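Local coordinates for protein lithostathine-1-alpha (Homo sapiens, PDB 1QDD) that might inhibit spontaneous calcium carbonate precipitation and may be associated with brain and pancreas regeneration, as a secreted C-type lectin, at residues A[19-24]-A[59-64]; A[40-43]-A[49-52]. The protein carries 1 engineered substitution. All coordinates share one frame; numbering follows the deposited sequence.

Contact 1 (A[19-24]-A[59-64]); sequences NAYRSY and GAFVAS
Tyr21 and Phe61 lay their rings against each other as an offset stack, with centroids 4.9 Å apart and planes only 16° from parallel. The two side chains run past one another in opposite directions, so each ring receives the CB of the other over its face. Tyr21 CB sits almost squarely above the Phe61 ring, 3.6 Å from its centroid, and Phe61 CB lies 4.3 Å from the centroid of the Tyr21 ring. Where the rings overlap, Tyr21 CG comes to 3.9 Å from Phe61 CG. Both residues carry CG opposite their own backbone N (chi1 177° for Tyr21, 174° for Phe61), which brings the rings into the gap between strand and helix. The far face of Tyr21 is met by Arg22 CG, so the phenol is sandwiched between an aliphatic chain and Phe61. Asn19 CB approaches the outer edge of the Phe61 ring, 4.2 Å from Phe61 CZ, while Tyr26 completes the setting with an edge-to-face contact. One turn further along the helix, Ser64 OG donates to Phe61 O. This mostly apolar surface contact packs helix 56-68 against a beta hairpin with a two-residue loop, Arg22-Ser23: a type I' turn from Tyr21 to Tyr24 joins strand 19-21 to strand 24-33, at the edge of the C-type lectin fold.

Contact 2 (A[40-43]-A[49-52]); sequences LYCQ and NLVS
Cys42 on helix 35-44 and Asn49 at the start of strand 49-50 bring their CA atoms to 4.8 Å, as the chain leaves the helix, turns and comes back past its last turn, with a backbone hydrogen bond between Cys42 and Gly48 holding the return close. Cys42 fills the gap: its CB and SG lie across the face of the Asn49-Leu50 peptide, Cys42 CB 3.4 Å from Asn49 C and Cys42 SG 3.7 Å from Leu50 N. The sulfur is placed there by a chi1 of -58°, opposite the carbonyl carbon of its own residue, and it also packs 4.0 Å from Leu50 CD2. SG is bonded to Cys140 SG of strand 136-143. Phe138 of the same strand touches both Cys42 and Leu50, and Leu50 also meets Trp35 and Ala38, so the sulfur bridge lies in an apolar setting. Toward the surface the contact turns polar. In one of its two conformers the Asn49 side chain starts out away from the helix, but its end swings back alongside the Gln43 chain, with Asn49 ND2 3.8 Å from Gln43 CG and the two amide planes 50° apart. Asp39, one turn before Gln43, ties strand to helix: its OD1 accepts firmly from Leu50 N and, less certainly, from Asn49 ND2 in that conformer. Meanwhile the backbone of Asn49 pairs with that of Lys141. A first helix packed on the sheet and cross-linked to the last strand by a disulfide is a hallmark of the C-type lectin domain.

In the fold
Contact 2 is nested inside the loop of chain closed by contact 1, and their centres are about 15 Å apart. Helix 56-68 follows strand 49-50 in sequence, and the two contacts touch directly where Val62 CG2 packs on Val51 CG2 at 4.0 Å. Both reach the same mixed sheet, and single residues bridge them: Tyr26 meets the Phe61 ring and also touches Val51, while Lys141 makes a cation-pi contact with Tyr24, touches Val51 and pairs through its backbone with Asn49. The O-linked glycan on Thr5, which lies against Glu2, Ala3, Glu6 and Pro8 of the N-terminal peptide, meets no residue of either contact.

Contact 1 (A[19-24]-A[59-64])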
loop_
_atom_site.group_PDB
_atom_site.type_symbol
_atom_site.label_atom_id
_atom_site.label_comp_id
_atom_site.label_asym_id
_atom_site.label_seq_id
_atom_site.Cartn_x
_atom_site.Cartn_y
_atom_site.Cartn_z
ATOM N N ASN A 19 -1.602 11.223 -6.304
ATOM C CA ASN A 19 -0.330 11.920 -6.162
ATOM C C ASN A 19 0.834 11.128 -6.742
ATOM O O ASN A 19 0.951 9.916 -6.537
ATOM C CB ASN A 19 -0.070 12.181 -4.676
ATOM C CG ASN A 19 -0.906 13.296 -4.082
ATOM O OD1 ASN A 19 -2.101 13.134 -3.865
ATOM N ND2 ASN A 19 -0.286 14.440 -3.814
ATOM N N ALA A 20 1.747 11.840 -7.403
ATOM C CA ALA A 20 2.912 11.237 -8.030
ATOM C C ALA A 20 4.104 11.049 -7.102
ATOM O O ALA A 20 4.447 11.950 -6.344
ATOM C CB ALA A 20 3.360 12.115 -9.208
ATOM N N TYR A 21 4.806 9.932 -7.265
ATOM C CA TYR A 21 6.102 9.686 -6.660
ATOM C C TYR A 21 6.839 8.684 -7.551
ATOM O O TYR A 21 6.364 7.584 -7.814
ATOM C CB TYR A 21 6.002 9.159 -5.224
ATOM C CG TYR A 21 7.340 8.833 -4.584
ATOM C CD1 TYR A 21 8.203 9.835 -4.158
ATOM C CD2 TYR A 21 7.753 7.517 -4.432
ATOM C CE1 TYR A 21 9.438 9.529 -3.607
ATOM C CE2 TYR A 21 8.982 7.201 -3.878
ATOM C CZ TYR A 21 9.812 8.215 -3.453
ATOM O OH TYR A 21 11.044 7.893 -2.913
ATOM N N ARG A 22 7.963 9.112 -8.124
ATOM C CA ARG A 22 8.818 8.255 -8.926
ATOM C C ARG A 22 8.113 7.350 -9.921
ATOM O O ARG A 22 8.206 6.117 -9.852
ATOM C CB ARG A 22 9.684 7.366 -8.012
ATOM C CG ARG A 22 10.849 8.096 -7.389
ATOM C CD ARG A 22 12.006 7.184 -7.032
ATOM N NE ARG A 22 12.747 7.597 -5.865
ATOM C CZ ARG A 22 12.870 8.732 -5.213
ATOM N NH1 ARG A 22 12.254 9.863 -5.527
ATOM N NH2 ARG A 22 13.652 8.772 -4.132
ATOM N N SER A 23 7.400 7.910 -10.877
ATOM C CA SER A 23 6.757 7.199 -11.971
ATOM C C SER A 23 5.483 6.441 -11.649
ATOM O O SER A 23 4.862 5.857 -12.544
ATOM C CB SER A 23 7.786 6.284 -12.666
ATOM O OG SER A 23 8.896 7.060 -13.099
ATOM N N TYR A 24 5.009 6.456 -10.403
ATOM C CA TYR A 24 3.764 5.812 -10.007
ATOM C C TYR A 24 2.833 6.864 -9.407
ATOM O O TYR A 24 3.247 7.963 -9.014
ATOM C CB TYR A 24 4.033 4.693 -8.993
ATOM C CG TYR A 24 4.600 3.433 -9.616
ATOM C CD1 TYR A 24 5.945 3.317 -9.926
ATOM C CD2 TYR A 24 3.781 2.349 -9.868
ATOM C CE1 TYR A 24 6.445 2.174 -10.529
ATOM C CE2 TYR A 24 4.264 1.182 -10.448
ATOM C CZ TYR A 24 5.601 1.118 -10.776
ATOM O OH TYR A 24 6.084 -0.042 -11.359
ATOM N N GLY A 59 8.307 4.577 1.856
ATOM C CA GLY A 59 7.569 4.499 3.110
ATOM C C GLY A 59 7.290 5.879 3.679
ATOM O O GLY A 59 6.185 6.145 4.190
ATOM N N ALA A 60 8.245 6.795 3.618
ATOM C CA ALA A 60 8.084 8.160 4.107
ATOM C C ALA A 60 7.062 8.903 3.271
ATOM O O ALA A 60 6.230 9.657 3.824
ATOM C CB ALA A 60 9.428 8.873 4.117
ATOM N N PHE A 61 7.051 8.750 1.965
ATOM C CA PHE A 61 6.066 9.350 1.084
ATOM C C PHE A 61 4.665 8.869 1.441
ATOM O O PHE A 61 3.723 9.677 1.570
ATOM C CB PHE A 61 6.411 9.064 -0.387
ATOM C CG PHE A 61 5.334 9.549 -1.323
ATOM C CD1 PHE A 61 5.238 10.880 -1.672
ATOM C CD2 PHE A 61 4.386 8.666 -1.810
ATOM C CE1 PHE A 61 4.228 11.326 -2.504
ATOM C CE2 PHE A 61 3.368 9.100 -2.641
ATOM C CZ PHE A 61 3.291 10.431 -2.978
ATOM N N VAL A 62 4.472 7.563 1.572
ATOM C CA VAL A 62 3.161 6.994 1.902
ATOM C C VAL A 62 2.664 7.474 3.259
ATOM O O VAL A 62 1.482 7.877 3.408
ATOM C CB VAL A 62 3.206 5.461 1.794
ATOM C CG1 VAL A 62 1.931 4.845 2.361
ATOM C CG2 VAL A 62 3.424 4.998 0.355
ATOM N N ALA A 63 3.516 7.544 4.266
ATOM C CA ALA A 63 3.137 8.063 5.584
ATOM C C ALA A 63 2.664 9.506 5.483
ATOM O O ALA A 63 1.650 9.900 6.103
ATOM C CB ALA A 63 4.290 7.906 6.568
ATOM N N SER A 64 3.351 10.338 4.718
ATOM C CA SER A 64 2.999 11.743 4.541
ATOM C C SER A 64 1.661 11.888 3.843
ATOM O O SER A 64 0.827 12.742 4.211
ATOM C CB SER A 64 4.095 12.473 3.766
ATOM O OG SER A 64 3.983 12.347 2.370
#

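Contact 2 (A[40-43]-A[49-52])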
loop_
_atom_site.group_PDB
_atom_site.type_symbol
_atom_site.label_atom_id
_atom_site.label_comp_id
_atom_site.label_asym_id
_atom_site.label_seq_id
_atom_site.Cartn_x
_atom_site.Cartn_y
_atom_site.Cartn_z
ATOM N N LEU A 40 -8.650 -5.766 -4.587
ATOM C CA LEU A 40 -9.501 -5.802 -5.784
ATOM C C LEU A 40 -9.923 -4.415 -6.214
ATOM O O LEU A 40 -9.928 -4.111 -7.419
ATOM C CB LEU A 40 -10.712 -6.711 -5.539
ATOM C CG LEU A 40 -10.429 -8.214 -5.505
ATOM C CD1 LEU A 40 -11.663 -8.988 -5.057
ATOM C CD2 LEU A 40 -9.941 -8.735 -6.849
ATOM N N TYR A 41 -10.238 -3.495 -5.295
ATOM C CA TYR A 41 -10.568 -2.124 -5.649
ATOM C C TYR A 41 -9.387 -1.503 -6.381
ATOM O O TYR A 41 -9.510 -0.862 -7.439
ATOM C CB TYR A 41 -10.956 -1.285 -4.412
ATOM C CG TYR A 41 -11.292 0.152 -4.748
ATOM C CD1 TYR A 41 -12.619 0.570 -4.881
ATOM C CD2 TYR A 41 -10.319 1.117 -4.951
ATOM C CE1 TYR A 41 -12.934 1.881 -5.206
ATOM C CE2 TYR A 41 -10.621 2.414 -5.291
ATOM C CZ TYR A 41 -11.935 2.799 -5.410
ATOM O OH TYR A 41 -12.230 4.110 -5.748
ATOM N N CYS A 42 -8.174 -1.669 -5.821
ATOM C CA CYS A 42 -6.993 -1.106 -6.455
ATOM C C CYS A 42 -6.754 -1.660 -7.856
ATOM O O CYS A 42 -6.309 -0.918 -8.746
ATOM C CB CYS A 42 -5.749 -1.318 -5.606
ATOM S SG CYS A 42 -5.717 -0.659 -3.935
ATOM N N GLN A 43 -7.026 -2.942 -8.074
ATOM C CA GLN A 43 -6.858 -3.564 -9.385
ATOM C C GLN A 43 -7.854 -2.989 -10.383
ATOM O O GLN A 43 -7.546 -2.817 -11.568
ATOM C CB GLN A 43 -7.053 -5.082 -9.272
ATOM C CG GLN A 43 -5.958 -5.823 -8.541
ATOM C CD GLN A 43 -6.102 -7.325 -8.466
ATOM O OE1 GLN A 43 -5.937 -7.921 -7.396
ATOM N NE2 GLN A 43 -6.390 -7.955 -9.597
ATOM N N ASN A 49 -2.582 -2.087 -7.463
ATOM C CA ASN A 49 -2.593 -3.046 -6.378
ATOM C C ASN A 49 -2.494 -2.251 -5.063
ATOM O O ASN A 49 -2.148 -1.072 -5.100
ATOM C CB ASN A 49 -1.457 -4.070 -6.347
ATOM C CG ASN A 49 -1.678 -5.258 -7.252
ATOM O OD1 ASN A 49 -1.007 -5.338 -8.296
ATOM N ND2 ASN A 49 -2.563 -6.184 -6.931
ATOM N N LEU A 50 -2.771 -2.893 -3.945
ATOM C CA LEU A 50 -2.476 -2.275 -2.663
ATOM C C LEU A 50 -0.994 -1.889 -2.720
ATOM O O LEU A 50 -0.162 -2.582 -3.340
ATOM C CB LEU A 50 -2.677 -3.252 -1.503
ATOM C CG LEU A 50 -4.108 -3.446 -0.997
ATOM C CD1 LEU A 50 -4.210 -4.597 -0.012
ATOM C CD2 LEU A 50 -4.634 -2.151 -0.370
ATOM N N VAL A 51 -0.615 -0.813 -2.058
ATOM C CA VAL A 51 0.745 -0.299 -2.155
ATOM C C VAL A 51 1.788 -1.315 -1.724
ATOM O O VAL A 51 1.650 -1.990 -0.707
ATOM C CB VAL A 51 0.856 1.035 -1.383
ATOM C CG1 VAL A 51 0.647 0.900 0.111
ATOM C CG2 VAL A 51 2.171 1.750 -1.656
ATOM N N SER A 52 2.894 -1.349 -2.471
ATOM C CA SER A 52 4.107 -2.076 -2.131
ATOM C C SER A 52 5.154 -1.038 -1.710
ATOM O O SER A 52 5.341 -0.054 -2.433
ATOM C CB SER A 52 4.695 -2.887 -3.275
ATOM O OG SER A 52 3.819 -3.856 -3.780
#